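Local atomic coordinates of putative aldolase (Bacteroides vulgatus ATCC 8482, PDB entry 3DXI), a protein that is a putative aldolase whose precise function is not established, built on a TIM-barrel domain related to the HMGL-like family. Residues L150-D164 and V181-H194. Sequence-based numbering, arbitrary orientation.
Sequences LKAIDKIADLFCMVD and VRKYTHVPVGFHGH
Phe160 and Met162 pair with Val189 and Phe191 where strand 159-163 runs parallel to strand 189-192, two neighbouring staves of a TIM barrel joined in a beta-alpha-beta unit by helix 171-184. The backbone ladder climbs from Phe160 N on Pro188 O to Asp164 N on His192 O. Outside the barrel, Val181 of helix 171-184 lies over Phe160 and Met162. Phe160 has CG anti to its own N (chi1 -179°), which sends the ring out to Val181, whose CG1 comes within 3.7 Å of Phe160 CD2; Trp140 meets the same ring. Next to it Met162, a selenomethionine, slides past Val181 in the opposite direction, SE 4.1 Å from Val181 CG2, and its bend at chi3 (-66°) brings CE back to Val189 CG1. At the N-terminal end of the strands Val187 packs by CG2 on Ile153 CD1 and Phe160 CB, and by CG1 on Ala157 CB. On the barrel interior, Cys161 SG lies 3.8 Å from His192 CB, and His192 ND1 is hydrogen-bonded to Asp216 OD2. Gly190 gives Leu159 CD1 room to sit 3.6 Å from Gly190 N.

Asp154 ties the loop after the helix to the turn before strand 159-163. Its OD1 takes two bonds, from Thr185 OG1 nearly along the C-O axis and from His186 N, on the syn side but 35° out of the carboxylate plane. Thr185 OG1 in turn receives Val187 N, an ST turn. At the strands' C-terminal end Asp164 is shared: OD1 accepts from Ile169 N, and His194 N reaches Asp164 OD2 from above the carboxylate plane at 3.1 Å.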
# COMPACT_ATOMS: atom_id res chain seq x y z
N LEU A 150 7.94 28.43 13.46
CA LEU A 150 9.01 27.71 12.79
C LEU A 150 10.17 28.59 12.36
O LEU A 150 11.27 28.09 12.13
CB LEU A 150 8.47 26.93 11.59
CG LEU A 150 7.38 25.89 11.89
CD1 LEU A 150 7.08 25.10 10.63
CD2 LEU A 150 7.83 24.95 13.01
N LYS A 151 9.96 29.89 12.24
CA LYS A 151 11.05 30.76 11.84
C LYS A 151 12.18 30.71 12.87
O LYS A 151 13.35 30.92 12.53
CB LYS A 151 10.59 32.21 11.67
CG LYS A 151 11.73 33.13 11.26
CD LYS A 151 11.27 34.54 10.94
CE LYS A 151 12.46 35.44 10.60
NZ LYS A 151 12.02 36.81 10.20
N ALA A 152 11.84 30.43 14.12
CA ALA A 152 12.82 30.36 15.19
C ALA A 152 13.82 29.21 15.07
O ALA A 152 14.82 29.16 15.79
CB ALA A 152 12.11 30.30 16.54
N ILE A 153 13.56 28.27 14.15
CA ILE A 153 14.46 27.13 13.98
C ILE A 153 15.43 27.29 12.81
O ILE A 153 16.29 26.44 12.60
CB ILE A 153 13.66 25.82 13.78
CG1 ILE A 153 13.10 25.74 12.36
CG2 ILE A 153 12.52 25.75 14.77
CD1 ILE A 153 12.47 24.39 12.02
N ASP A 154 15.30 28.38 12.07
CA ASP A 154 16.15 28.64 10.91
C ASP A 154 17.66 28.49 11.10
O ASP A 154 18.35 28.02 10.19
CB ASP A 154 15.86 30.02 10.32
CG ASP A 154 14.58 30.05 9.51
OD1 ASP A 154 14.13 28.97 9.07
OD2 ASP A 154 14.03 31.15 9.30
N LYS A 155 18.18 28.88 12.26
CA LYS A 155 19.61 28.77 12.51
C LYS A 155 20.02 27.51 13.28
O LYS A 155 21.20 27.26 13.47
CB LYS A 155 20.12 30.01 13.26
CG LYS A 155 20.61 31.14 12.37
CD LYS A 155 19.51 31.63 11.44
CE LYS A 155 20.02 32.74 10.53
NZ LYS A 155 18.94 33.23 9.62
N ILE A 156 19.03 26.73 13.71
CA ILE A 156 19.30 25.52 14.47
C ILE A 156 19.04 24.22 13.73
O ILE A 156 19.91 23.36 13.62
CB ILE A 156 18.48 25.47 15.78
CG1 ILE A 156 18.82 26.66 16.68
CG2 ILE A 156 18.76 24.17 16.52
CD1 ILE A 156 18.04 27.90 16.37
N ALA A 157 17.82 24.07 13.22
CA ALA A 157 17.44 22.85 12.51
C ALA A 157 18.26 22.55 11.26
O ALA A 157 18.59 23.44 10.49
CB ALA A 157 15.96 22.91 12.16
N ASP A 158 18.58 21.27 11.09
CA ASP A 158 19.30 20.78 9.92
C ASP A 158 18.28 19.94 9.16
O ASP A 158 18.49 19.55 8.02
CB ASP A 158 20.48 19.91 10.35
CG ASP A 158 21.61 20.73 10.90
OD1 ASP A 158 22.30 21.38 10.08
OD2 ASP A 158 21.81 20.74 12.13
N LEU A 159 17.16 19.69 9.84
CA LEU A 159 16.07 18.92 9.27
C LEU A 159 14.78 19.15 10.05
O LEU A 159 14.76 19.08 11.28
CB LEU A 159 16.40 17.42 9.29
CG LEU A 159 15.22 16.52 8.92
CD1 LEU A 159 14.76 16.86 7.50
CD2 LEU A 159 15.60 15.05 9.04
N PHE A 160 13.71 19.43 9.31
CA PHE A 160 12.38 19.60 9.88
C PHE A 160 11.57 18.47 9.25
O PHE A 160 11.14 18.58 8.10
CB PHE A 160 11.77 20.95 9.49
CG PHE A 160 10.41 21.18 10.08
CD1 PHE A 160 10.27 21.52 11.43
CD2 PHE A 160 9.26 21.01 9.31
CE1 PHE A 160 9.01 21.68 12.00
CE2 PHE A 160 7.99 21.17 9.88
CZ PHE A 160 7.87 21.50 11.22
N CYS A 161 11.35 17.40 10.00
CA CYS A 161 10.63 16.23 9.51
C CYS A 161 9.14 16.21 9.86
O CYS A 161 8.77 16.25 11.03
CB CYS A 161 11.30 14.97 10.06
SG CYS A 161 10.64 13.41 9.41
N MSE A 162 8.29 16.18 8.84
CA MSE A 162 6.84 16.14 9.04
C MSE A 162 6.43 14.68 9.25
O MSE A 162 6.65 13.84 8.38
CB MSE A 162 6.11 16.72 7.83
CG MSE A 162 6.59 18.09 7.41
SE MSE A 162 5.61 18.77 5.89
CE MSE A 162 6.17 17.48 4.56
N VAL A 163 5.84 14.38 10.41
CA VAL A 163 5.45 13.00 10.72
C VAL A 163 3.96 12.69 10.59
O VAL A 163 3.11 13.27 11.27
CB VAL A 163 5.90 12.64 12.15
CG1 VAL A 163 5.56 11.18 12.46
CG2 VAL A 163 7.39 12.88 12.29
N ASP A 164 3.66 11.75 9.69
CA ASP A 164 2.30 11.28 9.43
C ASP A 164 1.97 10.33 10.58
O ASP A 164 1.84 9.12 10.39
CB ASP A 164 2.29 10.56 8.07
CG ASP A 164 0.97 9.87 7.75
OD1 ASP A 164 -0.09 10.34 8.21
OD2 ASP A 164 1.01 8.86 7.01
N VAL A 181 5.10 24.87 5.05
CA VAL A 181 6.33 24.87 5.84
C VAL A 181 7.41 25.72 5.15
O VAL A 181 8.13 26.47 5.82
CB VAL A 181 6.83 23.41 6.07
CG1 VAL A 181 8.23 23.39 6.66
CG2 VAL A 181 5.86 22.68 7.02
N ARG A 182 7.49 25.62 3.83
CA ARG A 182 8.48 26.39 3.07
C ARG A 182 8.26 27.90 3.21
O ARG A 182 9.19 28.68 2.97
CB ARG A 182 8.43 26.01 1.59
CG ARG A 182 8.77 24.55 1.29
CD ARG A 182 10.21 24.22 1.61
NE ARG A 182 10.64 23.02 0.91
CZ ARG A 182 11.82 22.43 1.10
NH1 ARG A 182 12.68 22.93 1.97
NH2 ARG A 182 12.13 21.34 0.41
N LYS A 183 7.05 28.32 3.58
CA LYS A 183 6.76 29.75 3.75
C LYS A 183 7.23 30.26 5.10
O LYS A 183 7.44 31.46 5.28
CB LYS A 183 5.25 30.02 3.68
CG LYS A 183 4.58 29.80 2.35
CD LYS A 183 3.09 30.13 2.49
CE LYS A 183 2.33 29.89 1.20
NZ LYS A 183 0.88 30.12 1.39
N TYR A 184 7.40 29.35 6.06
CA TYR A 184 7.77 29.74 7.41
C TYR A 184 9.17 29.37 7.88
O TYR A 184 9.65 29.92 8.88
CB TYR A 184 6.72 29.22 8.38
CG TYR A 184 5.36 29.82 8.11
CD1 TYR A 184 5.06 31.12 8.51
CD2 TYR A 184 4.39 29.11 7.40
CE1 TYR A 184 3.84 31.71 8.20
CE2 TYR A 184 3.16 29.69 7.08
CZ TYR A 184 2.89 30.99 7.49
OH TYR A 184 1.68 31.58 7.16
N THR A 185 9.84 28.46 7.19
CA THR A 185 11.19 28.09 7.58
C THR A 185 12.03 27.82 6.34
O THR A 185 11.50 27.39 5.31
CB THR A 185 11.21 26.87 8.54
OG1 THR A 185 12.57 26.51 8.82
CG2 THR A 185 10.47 25.69 7.95
N HIS A 186 13.33 28.09 6.44
CA HIS A 186 14.26 27.89 5.33
C HIS A 186 15.01 26.57 5.43
O HIS A 186 15.70 26.18 4.49
CB HIS A 186 15.30 29.02 5.30
CG HIS A 186 14.73 30.36 4.94
ND1 HIS A 186 14.49 30.75 3.64
CD2 HIS A 186 14.35 31.40 5.72
CE1 HIS A 186 13.98 31.96 3.64
NE2 HIS A 186 13.89 32.38 4.89
N VAL A 187 14.86 25.87 6.55
CA VAL A 187 15.57 24.62 6.75
C VAL A 187 15.09 23.45 5.89
O VAL A 187 13.96 23.44 5.40
CB VAL A 187 15.53 24.17 8.24
CG1 VAL A 187 16.12 25.26 9.12
CG2 VAL A 187 14.10 23.85 8.65
N PRO A 188 15.97 22.47 5.67
CA PRO A 188 15.63 21.29 4.87
C PRO A 188 14.39 20.63 5.48
O PRO A 188 14.22 20.62 6.70
CB PRO A 188 16.88 20.42 5.01
CG PRO A 188 17.98 21.45 5.09
CD PRO A 188 17.39 22.47 6.05
N VAL A 189 13.51 20.11 4.63
CA VAL A 189 12.29 19.47 5.13
C VAL A 189 12.26 17.98 4.81
O VAL A 189 12.78 17.55 3.77
CB VAL A 189 11.03 20.14 4.53
CG1 VAL A 189 9.77 19.49 5.10
CG2 VAL A 189 11.05 21.64 4.84
N GLY A 190 11.66 17.21 5.70
CA GLY A 190 11.54 15.77 5.50
C GLY A 190 10.13 15.27 5.75
O GLY A 190 9.28 16.00 6.28
N PHE A 191 9.88 14.02 5.36
CA PHE A 191 8.58 13.40 5.55
C PHE A 191 8.75 11.98 6.07
O PHE A 191 9.59 11.21 5.57
CB PHE A 191 7.81 13.34 4.22
CG PHE A 191 6.50 12.60 4.31
CD1 PHE A 191 5.43 13.12 5.05
CD2 PHE A 191 6.34 11.36 3.69
CE1 PHE A 191 4.22 12.43 5.16
CE2 PHE A 191 5.13 10.65 3.79
CZ PHE A 191 4.07 11.19 4.52
N HIS A 192 7.96 11.63 7.08
CA HIS A 192 7.98 10.28 7.64
C HIS A 192 6.54 9.79 7.60
O HIS A 192 5.72 10.17 8.44
CB HIS A 192 8.51 10.29 9.08
CG HIS A 192 8.62 8.92 9.68
ND1 HIS A 192 9.76 8.47 10.31
CD2 HIS A 192 7.72 7.91 9.77
CE1 HIS A 192 9.56 7.25 10.76
NE2 HIS A 192 8.33 6.88 10.44
N GLY A 193 6.22 8.97 6.62
CA GLY A 193 4.86 8.49 6.50
C GLY A 193 4.62 7.15 7.15
O GLY A 193 5.54 6.35 7.33
N HIS A 194 3.37 6.91 7.55
CA HIS A 194 3.00 5.63 8.13
C HIS A 194 2.12 4.93 7.10
O HIS A 194 1.52 5.59 6.24
CB HIS A 194 2.26 5.82 9.46
CG HIS A 194 3.17 6.14 10.60
ND1 HIS A 194 2.70 6.41 11.87
CD2 HIS A 194 4.52 6.22 10.67
CE1 HIS A 194 3.73 6.65 12.67
NE2 HIS A 194 4.84 6.54 11.97
O HOH W 1 11.76 31.67 8.35